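Local coordinates for protein glutathione-independent glyoxalase DJ-1 (Schizosaccharomyces pombe, PDB 4QYT) that converts methylglyoxal to D-lactate in a single glutathione-independent step and is involved in protection against reactive oxygen species, at residues A[34-45]-A[56-64]; A[24-32]-A[183-191]. All coordinates share one frame; numbering follows the deposited sequence. Where two conformers were deposited one is given.

Interaction 1: residues A[34-45]-A[56-64]. With EDO (1,2-ethanediol), chain E.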
# COMPACT_ATOMS: atom_id res chain seq x y z
N ILE A 34 5.51 -13.28 8.37
CA ILE A 34 4.28 -13.14 7.60
C ILE A 34 4.47 -13.78 6.24
O ILE A 34 5.49 -13.55 5.59
CB ILE A 34 3.83 -11.66 7.50
CG1 ILE A 34 2.49 -11.53 6.80
CG2 ILE A 34 4.89 -10.75 6.88
CD1 ILE A 34 1.83 -10.18 7.00
N ASP A 35 3.47 -14.58 5.84
CA ASP A 35 3.42 -15.18 4.52
C ASP A 35 2.20 -14.65 3.79
O ASP A 35 1.15 -14.52 4.40
CB ASP A 35 3.24 -16.71 4.57
CG ASP A 35 4.41 -17.50 5.10
OD1 ASP A 35 5.56 -17.03 4.97
OD2 ASP A 35 4.17 -18.60 5.61
N SER A 36 2.32 -14.47 2.48
CA SER A 36 1.14 -14.30 1.64
C SER A 36 0.73 -15.66 1.13
O SER A 36 1.56 -16.46 0.69
CB SER A 36 1.41 -13.33 0.49
OG SER A 36 2.53 -13.75 -0.27
N VAL A 37 -0.57 -15.93 1.23
CA VAL A 37 -1.14 -17.24 0.90
C VAL A 37 -2.24 -17.04 -0.13
O VAL A 37 -3.28 -16.44 0.16
CB VAL A 37 -1.66 -17.96 2.16
CG1 VAL A 37 -2.30 -19.27 1.79
CG2 VAL A 37 -0.53 -18.17 3.19
N TYR A 38 -1.96 -17.52 -1.35
CA TYR A 38 -2.80 -17.29 -2.52
C TYR A 38 -3.89 -18.34 -2.62
O TYR A 38 -3.63 -19.55 -2.53
CB TYR A 38 -1.90 -17.33 -3.75
CG TYR A 38 -2.60 -17.35 -5.09
CD1 TYR A 38 -3.40 -16.29 -5.51
CD2 TYR A 38 -2.38 -18.39 -5.98
CE1 TYR A 38 -3.95 -16.25 -6.80
CE2 TYR A 38 -2.96 -18.37 -7.24
CZ TYR A 38 -3.71 -17.29 -7.67
OH TYR A 38 -4.27 -17.36 -8.93
N VAL A 39 -5.09 -17.86 -2.93
CA VAL A 39 -6.22 -18.67 -3.26
C VAL A 39 -6.59 -18.33 -4.70
O VAL A 39 -7.11 -17.27 -5.01
CB VAL A 39 -7.40 -18.35 -2.33
CG1 VAL A 39 -8.66 -19.13 -2.72
CG2 VAL A 39 -7.02 -18.59 -0.89
N GLY A 40 -6.35 -19.28 -5.61
CA GLY A 40 -6.63 -19.04 -7.01
C GLY A 40 -6.15 -20.14 -7.92
O GLY A 40 -5.62 -21.15 -7.44
N GLU A 41 -6.23 -19.89 -9.22
CA GLU A 41 -5.96 -20.89 -10.25
C GLU A 41 -4.51 -20.90 -10.70
O GLU A 41 -4.10 -21.84 -11.37
CB GLU A 41 -6.91 -20.75 -11.44
CG GLU A 41 -8.35 -21.05 -11.07
CD GLU A 41 -8.48 -22.37 -10.32
OE1 GLU A 41 -7.98 -23.40 -10.84
OE2 GLU A 41 -9.06 -22.39 -9.21
N ASN A 42 -3.80 -19.79 -10.55
CA ASN A 42 -2.48 -19.68 -11.12
C ASN A 42 -1.49 -20.65 -10.44
O ASN A 42 -1.06 -20.45 -9.32
CB ASN A 42 -1.98 -18.22 -11.06
CG ASN A 42 -0.68 -18.04 -11.80
OD1 ASN A 42 0.39 -18.44 -11.33
ND2 ASN A 42 -0.78 -17.60 -13.05
N LYS A 43 -0.86 -21.50 -11.24
CA LYS A 43 -0.00 -22.53 -10.67
C LYS A 43 1.38 -22.04 -10.24
O LYS A 43 2.12 -22.76 -9.59
CB LYS A 43 0.15 -23.67 -11.67
CG LYS A 43 -1.17 -24.36 -12.00
CD LYS A 43 -1.94 -24.76 -10.74
CE LYS A 43 -3.27 -25.43 -11.08
NZ LYS A 43 -3.52 -26.68 -10.31
N ASP A 44 1.71 -20.82 -10.62
CA ASP A 44 3.03 -20.25 -10.33
C ASP A 44 2.98 -19.25 -9.17
O ASP A 44 3.97 -18.60 -8.87
CB ASP A 44 3.59 -19.56 -11.59
CG ASP A 44 3.77 -20.52 -12.74
OD1 ASP A 44 4.15 -21.68 -12.47
OD2 ASP A 44 3.29 -20.19 -13.84
N ARG A 45 1.78 -19.12 -8.60
CA ARG A 45 1.49 -18.19 -7.51
C ARG A 45 1.66 -16.75 -7.95
O ARG A 45 2.06 -15.90 -7.16
CB ARG A 45 2.37 -18.45 -6.31
CG ARG A 45 2.35 -19.90 -5.86
CD ARG A 45 3.13 -20.06 -4.58
NE ARG A 45 4.44 -19.41 -4.66
CZ ARG A 45 5.51 -19.99 -5.17
NH1 ARG A 45 5.41 -21.19 -5.70
NH2 ARG A 45 6.65 -19.33 -5.26
N TYR A 56 4.10 -12.16 -6.95
CA TYR A 56 4.18 -13.56 -6.48
C TYR A 56 3.81 -13.69 -5.03
O TYR A 56 4.36 -13.04 -4.15
CB TYR A 56 5.58 -14.15 -6.60
CG TYR A 56 5.96 -14.46 -8.02
CD1 TYR A 56 5.48 -15.59 -8.66
CD2 TYR A 56 6.80 -13.61 -8.72
CE1 TYR A 56 5.80 -15.83 -9.98
CE2 TYR A 56 7.20 -13.90 -10.00
CZ TYR A 56 6.70 -15.00 -10.63
OH TYR A 56 6.98 -15.23 -11.95
N ALA A 57 2.86 -14.56 -4.77
CA ALA A 57 2.57 -14.90 -3.40
C ALA A 57 3.63 -15.87 -2.91
O ALA A 57 4.20 -16.65 -3.67
CB ALA A 57 1.21 -15.50 -3.27
N ASN A 58 3.84 -15.91 -1.60
CA ASN A 58 4.79 -16.86 -1.03
C ASN A 58 4.36 -18.31 -1.13
O ASN A 58 5.19 -19.20 -1.27
CB ASN A 58 5.01 -16.56 0.47
CG ASN A 58 5.62 -15.23 0.77
OD1 ASN A 58 5.12 -14.51 1.60
ND2 ASN A 58 6.67 -14.86 0.06
N ARG A 59 3.06 -18.53 -0.94
CA ARG A 59 2.46 -19.86 -0.84
C ARG A 59 1.15 -19.89 -1.61
O ARG A 59 0.50 -18.86 -1.77
CB ARG A 59 2.19 -20.26 0.61
CG ARG A 59 3.40 -20.15 1.52
CD ARG A 59 3.11 -20.77 2.88
NE ARG A 59 2.94 -22.21 2.78
CZ ARG A 59 2.69 -23.02 3.78
NH1 ARG A 59 2.31 -22.54 4.94
NH2 ARG A 59 2.81 -24.32 3.60
N SER A 60 0.75 -21.09 -2.00
CA SER A 60 -0.63 -21.39 -2.33
C SER A 60 -1.31 -22.03 -1.14
O SER A 60 -0.73 -22.86 -0.45
CB SER A 60 -0.68 -22.36 -3.50
OG SER A 60 -2.00 -22.86 -3.65
N TYR A 61 -2.59 -21.73 -0.93
CA TYR A 61 -3.34 -22.37 0.13
C TYR A 61 -3.41 -23.88 -0.05
O TYR A 61 -3.62 -24.60 0.92
CB TYR A 61 -4.74 -21.80 0.31
CG TYR A 61 -5.81 -22.32 -0.61
CD1 TYR A 61 -5.75 -22.17 -1.97
CD2 TYR A 61 -6.95 -22.91 -0.10
CE1 TYR A 61 -6.77 -22.60 -2.80
CE2 TYR A 61 -7.98 -23.32 -0.91
CZ TYR A 61 -7.88 -23.20 -2.27
OH TYR A 61 -8.91 -23.60 -3.10
N LYS A 62 -3.22 -24.37 -1.27
CA LYS A 62 -3.27 -25.79 -1.53
C LYS A 62 -2.15 -26.55 -0.85
O LYS A 62 -2.19 -27.78 -0.72
CB LYS A 62 -3.30 -26.07 -3.03
CG LYS A 62 -4.52 -25.50 -3.73
CD LYS A 62 -4.66 -25.87 -5.20
CE LYS A 62 -5.83 -25.10 -5.81
NZ LYS A 62 -5.87 -25.12 -7.29
N GLU A 63 -1.14 -25.82 -0.40
CA GLU A 63 -0.04 -26.39 0.38
C GLU A 63 -0.43 -26.79 1.79
O GLU A 63 0.35 -27.45 2.49
CB GLU A 63 1.13 -25.41 0.50
CG GLU A 63 1.78 -25.05 -0.81
CD GLU A 63 2.70 -23.87 -0.70
OE1 GLU A 63 3.33 -23.67 0.36
OE2 GLU A 63 2.81 -23.11 -1.70
N ILE A 64 -1.57 -26.32 2.27
CA ILE A 64 -1.97 -26.45 3.66
C ILE A 64 -3.15 -27.40 3.71
O ILE A 64 -4.17 -27.11 3.12
CB ILE A 64 -2.32 -25.08 4.26
CG1 ILE A 64 -1.16 -24.10 4.09
CG2 ILE A 64 -2.69 -25.25 5.73
CD1 ILE A 64 -1.53 -22.64 4.35
C1 EDO E . 5.82 -12.08 -1.85
O1 EDO E . 5.86 -11.44 -3.08
C2 EDO E . 4.83 -11.60 -0.76
O2 EDO E . 3.58 -11.64 -1.29
O HOH W 1 -4.41 -21.41 -4.87

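Interaction 2: residues A[24-32]-A[183-191]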
# COMPACT_ATOMS: atom_id res chain seq x y z
N TRP A 24 1.10 -5.94 5.39
CA TRP A 24 2.37 -6.59 5.02
C TRP A 24 3.56 -5.79 5.55
O TRP A 24 4.44 -6.30 6.26
CB TRP A 24 2.48 -6.70 3.49
CG TRP A 24 3.73 -7.38 3.04
CD1 TRP A 24 4.88 -6.75 2.70
CD2 TRP A 24 3.99 -8.77 2.98
NE1 TRP A 24 5.85 -7.65 2.43
CE2 TRP A 24 5.33 -8.91 2.56
CE3 TRP A 24 3.23 -9.92 3.20
CZ2 TRP A 24 5.92 -10.15 2.36
CZ3 TRP A 24 3.85 -11.15 3.02
CH2 TRP A 24 5.16 -11.24 2.59
N GLY A 25 3.59 -4.50 5.22
CA GLY A 25 4.71 -3.67 5.59
C GLY A 25 4.81 -3.43 7.09
O GLY A 25 5.92 -3.27 7.62
N ILE A 26 3.68 -3.37 7.75
CA ILE A 26 3.66 -3.15 9.22
C ILE A 26 4.21 -4.37 9.94
O ILE A 26 5.07 -4.23 10.82
CB ILE A 26 2.24 -2.75 9.66
CG1 ILE A 26 1.94 -1.33 9.16
CG2 ILE A 26 2.08 -2.81 11.18
CD1 ILE A 26 0.47 -0.95 9.21
N PHE A 27 3.75 -5.57 9.59
CA PHE A 27 4.28 -6.77 10.25
C PHE A 27 5.73 -7.02 9.90
O PHE A 27 6.50 -7.43 10.78
CB PHE A 27 3.39 -7.98 9.97
CG PHE A 27 2.16 -8.02 10.81
CD1 PHE A 27 2.27 -8.38 12.15
CD2 PHE A 27 0.93 -7.67 10.35
CE1 PHE A 27 1.18 -8.36 12.99
CE2 PHE A 27 -0.18 -7.67 11.21
CZ PHE A 27 -0.03 -7.98 12.56
N LYS A 28 6.16 -6.73 8.66
CA LYS A 28 7.57 -6.85 8.33
C LYS A 28 8.41 -5.90 9.20
O LYS A 28 9.47 -6.27 9.75
CB LYS A 28 7.81 -6.58 6.84
CG LYS A 28 7.43 -7.76 5.98
CD LYS A 28 8.63 -8.67 5.81
CE LYS A 28 8.32 -9.89 4.98
NZ LYS A 28 9.54 -10.73 4.76
N ARG A 29 7.96 -4.66 9.37
CA ARG A 29 8.70 -3.73 10.23
C ARG A 29 8.78 -4.23 11.66
O ARG A 29 9.75 -3.94 12.38
CB ARG A 29 8.05 -2.36 10.19
CG ARG A 29 8.36 -1.58 8.90
CD ARG A 29 7.44 -0.39 8.76
NE ARG A 29 7.77 0.48 7.65
CZ ARG A 29 7.52 0.19 6.38
NH1 ARG A 29 6.85 -0.91 6.05
NH2 ARG A 29 7.83 1.07 5.44
N ALA A 30 7.73 -4.87 12.13
CA ALA A 30 7.68 -5.47 13.46
C ALA A 30 8.53 -6.69 13.63
O ALA A 30 8.63 -7.24 14.74
CB ALA A 30 6.24 -5.76 13.85
N GLU A 31 9.11 -7.18 12.54
CA GLU A 31 9.88 -8.43 12.53
C GLU A 31 9.04 -9.59 13.05
O GLU A 31 9.53 -10.50 13.72
CB GLU A 31 11.21 -8.27 13.31
CG GLU A 31 12.09 -7.16 12.75
CD GLU A 31 13.42 -6.96 13.43
OE1 GLU A 31 13.44 -7.10 14.66
OE2 GLU A 31 14.42 -7.01 12.72
N ILE A 32 7.77 -9.61 12.62
CA ILE A 32 6.85 -10.70 12.86
C ILE A 32 6.69 -11.48 11.58
O ILE A 32 6.32 -10.89 10.55
CB ILE A 32 5.51 -10.17 13.37
CG1 ILE A 32 5.68 -9.57 14.78
CG2 ILE A 32 4.45 -11.25 13.34
CD1 ILE A 32 4.47 -8.87 15.34
N LYS A 183 7.27 -2.30 21.39
CA LYS A 183 7.46 -2.59 19.97
C LYS A 183 6.44 -1.86 19.12
O LYS A 183 6.75 -1.33 18.05
CB LYS A 183 7.35 -4.08 19.72
CG LYS A 183 7.06 -4.40 18.26
CD LYS A 183 8.35 -4.69 17.52
CE LYS A 183 8.95 -5.96 18.08
NZ LYS A 183 10.02 -6.51 17.21
N TYR A 184 5.19 -1.90 19.57
CA TYR A 184 4.14 -1.17 18.87
C TYR A 184 4.53 0.28 18.68
O TYR A 184 4.45 0.85 17.57
CB TYR A 184 2.82 -1.29 19.61
CG TYR A 184 1.72 -0.52 18.92
CD1 TYR A 184 1.03 -1.06 17.85
CD2 TYR A 184 1.41 0.77 19.27
CE1 TYR A 184 0.04 -0.36 17.16
CE2 TYR A 184 0.48 1.50 18.56
CZ TYR A 184 -0.24 0.91 17.53
OH TYR A 184 -1.20 1.63 16.84
N ASN A 185 4.98 0.91 19.75
CA ASN A 185 5.25 2.34 19.68
C ASN A 185 6.40 2.65 18.72
O ASN A 185 6.38 3.66 18.00
CB ASN A 185 5.58 2.90 21.07
CG ASN A 185 4.36 3.04 21.95
OD1 ASN A 185 3.21 3.01 21.50
ND2 ASN A 185 4.61 3.21 23.25
N ALA A 186 7.41 1.80 18.71
CA ALA A 186 8.56 1.99 17.85
C ALA A 186 8.08 1.86 16.39
O ALA A 186 8.48 2.65 15.51
CB ALA A 186 9.61 0.96 18.12
N VAL A 187 7.34 0.79 16.06
CA VAL A 187 6.86 0.63 14.67
C VAL A 187 6.01 1.83 14.31
O VAL A 187 6.18 2.41 13.21
CB VAL A 187 6.10 -0.69 14.49
CG1 VAL A 187 5.45 -0.73 13.13
CG2 VAL A 187 7.07 -1.86 14.67
N TYR A 188 5.06 2.17 15.17
CA TYR A 188 4.18 3.29 14.91
C TYR A 188 4.97 4.54 14.55
O TYR A 188 4.67 5.26 13.58
CB TYR A 188 3.25 3.55 16.11
CG TYR A 188 2.23 4.65 15.91
CD1 TYR A 188 2.55 5.98 16.10
CD2 TYR A 188 0.91 4.33 15.53
CE1 TYR A 188 1.62 6.98 15.83
CE2 TYR A 188 -0.04 5.32 15.34
CZ TYR A 188 0.32 6.64 15.50
OH TYR A 188 -0.61 7.64 15.31
N LYS A 189 5.93 4.89 15.40
CA LYS A 189 6.73 6.09 15.18
C LYS A 189 7.42 6.11 13.83
O LYS A 189 7.51 7.14 13.18
CB LYS A 189 7.75 6.24 16.32
CG LYS A 189 8.62 7.48 16.24
CD LYS A 189 9.67 7.54 17.33
CE LYS A 189 10.41 8.88 17.39
NZ LYS A 189 11.61 8.73 18.26
N SER A 190 7.88 4.95 13.39
CA SER A 190 8.60 4.83 12.12
C SER A 190 7.72 5.10 10.89
O SER A 190 8.27 5.32 9.81
CB SER A 190 9.25 3.45 11.98
OG SER A 190 8.31 2.45 11.60
N LEU A 191 6.40 5.07 11.05
CA LEU A 191 5.53 5.18 9.91
C LEU A 191 5.21 6.60 9.50
O LEU A 191 4.71 6.80 8.40
CB LEU A 191 4.25 4.44 10.18
CG LEU A 191 4.38 2.98 10.50
CD1 LEU A 191 3.04 2.38 10.93
CD2 LEU A 191 4.96 2.18 9.36
O HOH W 2 9.10 2.91 8.24
O HOH W 3 10.72 -4.33 14.94

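Interaction 1: residues A[34-45]-A[56-64]
Val37 and Tyr38 pair in parallel with Arg59 and Ser60 at the margin of the main beta-sheet, where the short strand 59-60 lies outermost beside strand 34-39. Three backbone bonds set the register: Arg59 N to Ser36 O, Tyr38 N to Arg59 O (2.8 Å) and Tyr61 N to Tyr38 O. Just before strand 59-60, the side chain of Asn58 and the hydroxyl of Ser36 tie the two segments together. Ser36 N donates to Asn58 OD1 (2.9 Å), and Asn58 N returns a bond to Ser36 OG (2.9 Å, 163° at the hydrogen). Ser36 OG stands between its own backbone N and carbonyl carbon (chi1 56°), which brings it to Asn58 N. A 1,2-ethanediol, probably from the crystallisation liquor, also bonds to this hydroxyl.

Strand 34-39 has strand 7-12 on its other side, so strand 59-60 closes one edge of the mixed, largely parallel sheet of the DJ-1/PfpI fold. Val37 CG1 packs on Tyr61 CB at 3.8 Å, and Val39 CG2 sits over one face of the Tyr61 ring, 4.2 Å from its centroid, a CH-pi contact. Phe94 meets this ring edge-to-face. Tyr38 CB touches Ala57 CB (3.6 Å), while Tyr38 OH hydrogen-bonds to Asp13 and accepts from Asn42 N.

Arg45 ends the type I turn 42-45 and grips Ala57 twice. Its carbonyl O accepts from Ala57 N. In the conformer described, its NE donates to Ala57 O (2.9 Å) in the guanidinium plane, directed there by a bend at chi3 (-49°). On the outer strand, Arg59 NE forms a salt bridge with Glu63 OE1 (2.9 Å), and its NH1 bonds to Gln73 and Tyr74. In one conformer, Tyr56 OH hydrogen-bonds to the Tyr56 hydroxyl of the second subunit.

Interaction 2: residues A[24-32]-A[183-191]
In the conformer described, Lys183 NZ donates to Ala30 O at 2.9 Å, the one direct hydrogen bond between 24-32 and 183-191. It comes from above the carbonyl plane. A water links NZ to Arg29 O. Bends at chi2 (95°) and chi3 (66°) curl the lysine chain toward the end of the other helix. That helix closes with a Schellman motif: Glu31 has positive phi, Glu31 N bonds to Lys28 O, and Ile32 N bonds to Phe27 O. Helices 17-29 and 181-190 pack outside the central sheet, their segment axes 10.2 Å apart at an angle of 127°. Val187 points toward helix 17-29, with CG2 3.9 Å from Ala30 CA.

Arg29 spends each nitrogen differently. NH1 bonds to Gly25 O (3.0 Å), which Arg29 N reaches from the opposite face. NE donates to a water that donates to Ser190 O, which also accepts from His133 of the second subunit. NH2 forms a salt bridge with Asp16 of that subunit. Arg29 CD meets Leu191 CD2 at 3.6 Å. A leucine here would probably leave that Asp16 without its mate and break the water link to Ser190 O. Ser190 OG donates to Val187 O at 2.7 Å.

How the interactions relate
Both contacts are partly buried and lie toward the periphery of the chain, their centres about 24 Å apart. Interaction 1 belongs to the sheet and relies on backbone bonds, with side-chain bonds at its ends. Interaction 2 joins two helices through a small apolar patch, one lysine bond and waters. Helix 17-29 and strand 34-39 are consecutive, and interaction 1 lies within the long loop that interaction 2 closes. Trp24 connects them: its ring packs on Ile34, Ser36 and Asn58, with CH2 3.4 Å from Asn58 OD1. Both also reach the second subunit, interaction 1 through Tyr56 and interaction 2 through several residues; its partner there, His133, is an inferred active-site residue.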